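Local coordinates for protein diaminopimelate decarboxylase (Aquifex aeolicus, PDB 2P3E) that probably catalyses the pyridoxal 5'-phosphate-dependent decarboxylation of meso-2,6-diaminopimelate to L-lysine, the last step of lysine biosynthesis, at residues T34-F48 against S283-V295. Numbering follows the deposited sequence.
Sequences TPLYVYSSNFIKERF and SIMGNAGILITQV
L36 and V38 pair with I292 and I290 as the hydrogen-bonded rungs of an antiparallel ladder where the chain passes between the two domains of a fold-type III decarboxylase: strand 36-40 leads into the α/β-barrel, and strand 289-301 leads out of it into the β-domain. Each pair is joined by two N-H...O hydrogen bonds; I292 N to L36 O (2.7 Å) is almost straight, and S40 N to A288 O extends the ladder. In the non-hydrogen-bonded pairs Y37-L291 and Y39-G289, Y37 CA and Y39 CA make CA-H...O contacts with I290 O and A288 O.

L291 CD1 sits over the centre of the Y37 ring, 3.9 Å from its centroid, a CH-pi contact, while Y37 OH bonds D315 O. Y39 lies on the same face and meets M285 CE through CD1, while M285 SD touches I44 CD1 of helix 41-54. V38 CG2 meets I292 CG1 on the other face, which helix 25-32 covers.

S40 N-caps helix 41-54: its OG, which also bonds E21, accepts from F43 N. Turned by a chi1 of -173°, the F43 ring has the N287 carbonyl over one face and brings CD2 within 3.4 Å of A288 CA. A288 CB is pressed tightly against I44 CG1 (3.5 Å).

Where helix 41-54 meets helix 282-285, beside P280 of the probable pyridoxal-phosphate site, R47 curls back through chi2 and chi3, and E255 takes NH1 in a salt bridge. R47 NE reaches S283 O at 2.7 Å, close to the guanidinium plane, and NH2 adds a weak bond to the same oxygen.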
loop_
_atom_site.group_PDB
_atom_site.type_symbol
_atom_site.label_atom_id
_atom_site.label_comp_id
_atom_site.label_asym_id
_atom_site.label_seq_id
_atom_site.Cartn_x
_atom_site.Cartn_y
_atom_site.Cartn_z
ATOM N N THR B 34 -12.319 0.054 15.991
ATOM C CA THR B 34 -11.280 0.851 15.326
ATOM C C THR B 34 -10.218 -0.099 14.760
ATOM O O THR B 34 -10.100 -1.227 15.235
ATOM C CB THR B 34 -10.602 1.879 16.291
ATOM O OG1 THR B 34 -10.127 1.198 17.459
ATOM C CG2 THR B 34 -11.577 2.987 16.706
ATOM N N PRO B 35 -9.456 0.342 13.730
ATOM C CA PRO B 35 -9.585 1.596 12.977
ATOM C C PRO B 35 -10.937 1.712 12.272
ATOM O O PRO B 35 -11.517 0.697 11.876
ATOM C CB PRO B 35 -8.462 1.507 11.924
ATOM C CG PRO B 35 -7.503 0.495 12.471
ATOM C CD PRO B 35 -8.341 -0.493 13.233
ATOM N N LEU B 36 -11.427 2.944 12.139
ATOM C CA LEU B 36 -12.720 3.228 11.519
ATOM C C LEU B 36 -12.632 4.449 10.604
ATOM O O LEU B 36 -12.229 5.544 11.041
ATOM C CB LEU B 36 -13.790 3.488 12.603
ATOM C CG LEU B 36 -15.249 3.640 12.151
ATOM C CD1 LEU B 36 -15.735 2.328 11.536
ATOM C CD2 LEU B 36 -16.178 4.054 13.319
ATOM N N TYR B 37 -13.004 4.263 9.339
ATOM C CA TYR B 37 -13.185 5.392 8.429
ATOM C C TYR B 37 -14.618 5.887 8.509
ATOM O O TYR B 37 -15.571 5.123 8.305
ATOM C CB TYR B 37 -12.855 4.993 6.991
ATOM C CG TYR B 37 -11.391 5.157 6.620
ATOM C CD1 TYR B 37 -10.525 4.056 6.542
ATOM C CD2 TYR B 37 -10.872 6.422 6.344
ATOM C CE1 TYR B 37 -9.161 4.227 6.176
ATOM C CE2 TYR B 37 -9.532 6.600 6.006
ATOM C CZ TYR B 37 -8.686 5.504 5.923
ATOM O OH TYR B 37 -7.366 5.733 5.562
ATOM N N VAL B 38 -14.768 7.178 8.779
ATOM C CA VAL B 38 -16.094 7.788 8.927
ATOM C C VAL B 38 -16.243 8.900 7.897
ATOM O O VAL B 38 -15.374 9.763 7.812
ATOM C CB VAL B 38 -16.284 8.363 10.365
ATOM C CG1 VAL B 38 -17.698 8.976 10.524
ATOM C CG2 VAL B 38 -16.051 7.272 11.427
ATOM N N TYR B 39 -17.336 8.866 7.120
ATOM C CA TYR B 39 -17.578 9.839 6.082
ATOM C C TYR B 39 -18.842 10.666 6.351
ATOM O O TYR B 39 -19.838 10.144 6.871
ATOM C CB TYR B 39 -17.714 9.146 4.714
ATOM C CG TYR B 39 -16.501 8.337 4.302
ATOM C CD1 TYR B 39 -15.445 8.925 3.610
ATOM C CD2 TYR B 39 -16.401 6.985 4.630
ATOM C CE1 TYR B 39 -14.316 8.167 3.232
ATOM C CE2 TYR B 39 -15.289 6.219 4.239
ATOM C CZ TYR B 39 -14.262 6.812 3.561
ATOM O OH TYR B 39 -13.191 6.019 3.203
ATOM N N SER B 40 -18.793 11.939 5.961
ATOM C CA SER B 40 -19.951 12.842 6.012
ATOM C C SER B 40 -20.651 12.868 4.664
ATOM O O SER B 40 -20.104 13.346 3.666
ATOM C CB SER B 40 -19.515 14.260 6.417
ATOM O OG SER B 40 -20.518 15.232 6.088
ATOM N N SER B 41 -21.892 12.378 4.647
ATOM C CA SER B 41 -22.698 12.377 3.444
ATOM C C SER B 41 -22.928 13.799 2.915
ATOM O O SER B 41 -22.751 14.062 1.712
ATOM C CB SER B 41 -24.041 11.682 3.718
ATOM O OG SER B 41 -24.806 11.581 2.541
ATOM N N ASN B 42 -23.311 14.714 3.809
ATOM C CA ASN B 42 -23.647 16.070 3.386
ATOM C C ASN B 42 -22.439 16.875 2.947
ATOM O O ASN B 42 -22.568 17.757 2.098
ATOM C CB ASN B 42 -24.461 16.820 4.449
ATOM C CG ASN B 42 -25.920 16.426 4.424
ATOM O OD1 ASN B 42 -26.607 16.629 3.421
ATOM N ND2 ASN B 42 -26.391 15.803 5.513
ATOM N N PHE B 43 -21.271 16.583 3.523
ATOM C CA PHE B 43 -20.033 17.198 3.021
ATOM C C PHE B 43 -19.773 16.827 1.565
ATOM O O PHE B 43 -19.482 17.710 0.738
ATOM C CB PHE B 43 -18.812 16.846 3.885
ATOM C CG PHE B 43 -17.551 17.598 3.499
ATOM C CD1 PHE B 43 -17.254 18.833 4.079
ATOM C CD2 PHE B 43 -16.671 17.083 2.540
ATOM C CE1 PHE B 43 -16.101 19.531 3.727
ATOM C CE2 PHE B 43 -15.498 17.769 2.194
ATOM C CZ PHE B 43 -15.221 19.001 2.794
ATOM N N ILE B 44 -19.854 15.531 1.255
ATOM C CA ILE B 44 -19.632 15.037 -0.110
ATOM C C ILE B 44 -20.587 15.721 -1.097
ATOM O O ILE B 44 -20.151 16.250 -2.134
ATOM C CB ILE B 44 -19.765 13.497 -0.198
ATOM C CG1 ILE B 44 -18.664 12.803 0.628
ATOM C CG2 ILE B 44 -19.668 13.028 -1.645
ATOM C CD1 ILE B 44 -18.919 11.322 0.892
ATOM N N LYS B 45 -21.886 15.696 -0.772
ATOM C CA LYS B 45 -22.928 16.283 -1.620
ATOM C C LYS B 45 -22.678 17.770 -1.856
ATOM O O LYS B 45 -22.820 18.245 -2.983
ATOM C CB LYS B 45 -24.340 16.073 -1.020
ATOM C CG LYS B 45 -24.829 14.618 -0.957
ATOM C CD LYS B 45 -26.085 14.488 -0.063
ATOM C CE LYS B 45 -26.690 13.083 -0.116
ATOM N NZ LYS B 45 -28.049 13.076 0.523
ATOM N N GLU B 46 -22.312 18.492 -0.800
ATOM C CA GLU B 46 -22.102 19.942 -0.876
ATOM C C GLU B 46 -20.841 20.341 -1.648
ATOM O O GLU B 46 -20.846 21.360 -2.345
ATOM C CB GLU B 46 -22.081 20.585 0.511
ATOM C CG GLU B 46 -23.469 20.668 1.133
ATOM C CD GLU B 46 -23.444 20.873 2.633
ATOM O OE1 GLU B 46 -22.412 21.319 3.178
ATOM O OE2 GLU B 46 -24.483 20.585 3.267
ATOM N N ARG B 47 -19.769 19.551 -1.521
ATOM C CA ARG B 47 -18.583 19.768 -2.374
ATOM C C ARG B 47 -18.902 19.565 -3.852
ATOM O O ARG B 47 -18.440 20.340 -4.704
ATOM C CB ARG B 47 -17.409 18.856 -1.975
ATOM C CG ARG B 47 -16.942 19.041 -0.535
ATOM C CD ARG B 47 -16.377 20.426 -0.256
ATOM N NE ARG B 47 -15.044 20.533 -0.844
ATOM C CZ ARG B 47 -14.100 21.385 -0.451
ATOM N NH1 ARG B 47 -14.332 22.248 0.548
ATOM N NH2 ARG B 47 -12.921 21.373 -1.068
ATOM N N PHE B 48 -19.650 18.505 -4.158
ATOM C CA PHE B 48 -20.056 18.251 -5.531
ATOM C C PHE B 48 -20.929 19.388 -6.065
ATOM O O PHE B 48 -20.742 19.839 -7.206
ATOM C CB PHE B 48 -20.791 16.913 -5.701
ATOM C CG PHE B 48 -21.241 16.654 -7.119
ATOM C CD1 PHE B 48 -20.350 16.178 -8.067
ATOM C CD2 PHE B 48 -22.560 16.916 -7.509
ATOM C CE1 PHE B 48 -20.753 15.954 -9.394
ATOM C CE2 PHE B 48 -22.980 16.679 -8.834
ATOM C CZ PHE B 48 -22.072 16.216 -9.777
ATOM N N SER B 283 -10.774 17.100 -3.807
ATOM C CA SER B 283 -11.582 18.249 -3.356
ATOM C C SER B 283 -13.031 17.895 -3.008
ATOM O O SER B 283 -13.738 18.704 -2.375
ATOM C CB SER B 283 -11.542 19.438 -4.341
ATOM O OG SER B 283 -11.924 19.047 -5.645
ATOM N N ILE B 284 -13.493 16.722 -3.414
ATOM C CA ILE B 284 -14.816 16.251 -2.973
ATOM C C ILE B 284 -14.683 15.319 -1.772
ATOM O O ILE B 284 -15.408 15.463 -0.783
ATOM C CB ILE B 284 -15.595 15.552 -4.131
ATOM C CG1 ILE B 284 -16.005 16.583 -5.200
ATOM C CG2 ILE B 284 -16.810 14.757 -3.593
ATOM C CD1 ILE B 284 -16.645 15.933 -6.448
ATOM N N MET B 285 -13.730 14.393 -1.832
ATOM C CA MET B 285 -13.646 13.326 -0.834
ATOM C C MET B 285 -12.728 13.582 0.366
ATOM O O MET B 285 -12.957 13.039 1.449
ATOM C CB MET B 285 -13.205 12.018 -1.512
ATOM C CG MET B 285 -14.307 11.318 -2.305
ATOM S SD MET B 285 -15.859 11.052 -1.365
ATOM C CE MET B 285 -15.260 10.211 0.075
ATOM N N GLY B 286 -11.684 14.377 0.165
ATOM C CA GLY B 286 -10.555 14.470 1.119
ATOM C C GLY B 286 -10.980 14.776 2.539
ATOM O O GLY B 286 -10.732 13.985 3.452
ATOM N N ASN B 287 -11.645 15.917 2.726
ATOM C CA ASN B 287 -12.086 16.294 4.080
ATOM C C ASN B 287 -13.453 15.739 4.467
ATOM O O ASN B 287 -13.957 16.004 5.562
ATOM C CB ASN B 287 -12.020 17.809 4.278
ATOM C CG ASN B 287 -10.646 18.262 4.709
ATOM O OD1 ASN B 287 -10.069 17.703 5.643
ATOM N ND2 ASN B 287 -10.119 19.290 4.053
ATOM N N ALA B 288 -14.032 14.951 3.560
ATOM C CA ALA B 288 -15.288 14.241 3.822
ATOM C C ALA B 288 -15.088 13.077 4.789
ATOM O O ALA B 288 -16.035 12.652 5.461
ATOM C CB ALA B 288 -15.865 13.704 2.505
ATOM N N GLY B 289 -13.862 12.547 4.829
ATOM C CA GLY B 289 -13.572 11.357 5.609
ATOM C C GLY B 289 -12.575 11.614 6.723
ATOM O O GLY B 289 -11.631 12.406 6.567
ATOM N N ILE B 290 -12.791 10.941 7.850
ATOM C CA ILE B 290 -11.852 10.996 8.959
ATOM C C ILE B 290 -11.553 9.575 9.443
ATOM O O ILE B 290 -12.402 8.675 9.324
ATOM C CB ILE B 290 -12.327 11.913 10.123
ATOM C CG1 ILE B 290 -13.541 11.346 10.834
ATOM C CG2 ILE B 290 -12.638 13.342 9.644
ATOM C CD1 ILE B 290 -13.846 12.108 12.089
ATOM N N LEU B 291 -10.346 9.367 9.948
ATOM C CA LEU B 291 -9.942 8.056 10.417
ATOM C C LEU B 291 -9.888 8.071 11.943
ATOM O O LEU B 291 -9.164 8.882 12.538
ATOM C CB LEU B 291 -8.590 7.649 9.826
ATOM C CG LEU B 291 -7.943 6.330 10.300
ATOM C CD1 LEU B 291 -8.834 5.128 9.991
ATOM C CD2 LEU B 291 -6.560 6.168 9.634
ATOM N N ILE B 292 -10.654 7.173 12.565
ATOM C CA ILE B 292 -10.677 7.054 14.024
ATOM C C ILE B 292 -9.808 5.892 14.437
ATOM O O ILE B 292 -9.903 4.790 13.872
ATOM C CB ILE B 292 -12.109 6.823 14.609
ATOM C CG1 ILE B 292 -13.119 7.847 14.053
ATOM C CG2 ILE B 292 -12.080 6.829 16.168
ATOM C CD1 ILE B 292 -12.712 9.337 14.210
ATOM N N THR B 293 -8.958 6.144 15.425
ATOM C CA THR B 293 -8.032 5.134 15.894
ATOM C C THR B 293 -7.965 5.152 17.420
ATOM O O THR B 293 -8.145 6.190 18.027
ATOM C CB THR B 293 -6.618 5.312 15.238
ATOM O OG1 THR B 293 -5.745 4.273 15.678
ATOM C CG2 THR B 293 -5.987 6.681 15.562
ATOM N N GLN B 294 -7.714 3.992 18.021
ATOM C CA GLN B 294 -7.625 3.887 19.481
ATOM C C GLN B 294 -6.175 3.744 19.943
ATOM O O GLN B 294 -5.385 2.978 19.375
ATOM C CB GLN B 294 -8.469 2.704 19.965
ATOM C CG GLN B 294 -8.543 2.562 21.488
ATOM C CD GLN B 294 -9.238 1.293 21.900
ATOM O OE1 GLN B 294 -8.884 0.194 21.454
ATOM N NE2 GLN B 294 -10.231 1.430 22.761
ATOM N N VAL B 295 -5.833 4.503 20.980
ATOM C CA VAL B 295 -4.526 4.439 21.620
ATOM C C VAL B 295 -4.361 3.092 22.343
ATOM O O VAL B 295 -5.215 2.695 23.146
ATOM C CB VAL B 295 -4.313 5.622 22.622
ATOM C CG1 VAL B 295 -2.948 5.481 23.323
ATOM C CG2 VAL B 295 -4.436 6.985 21.913
#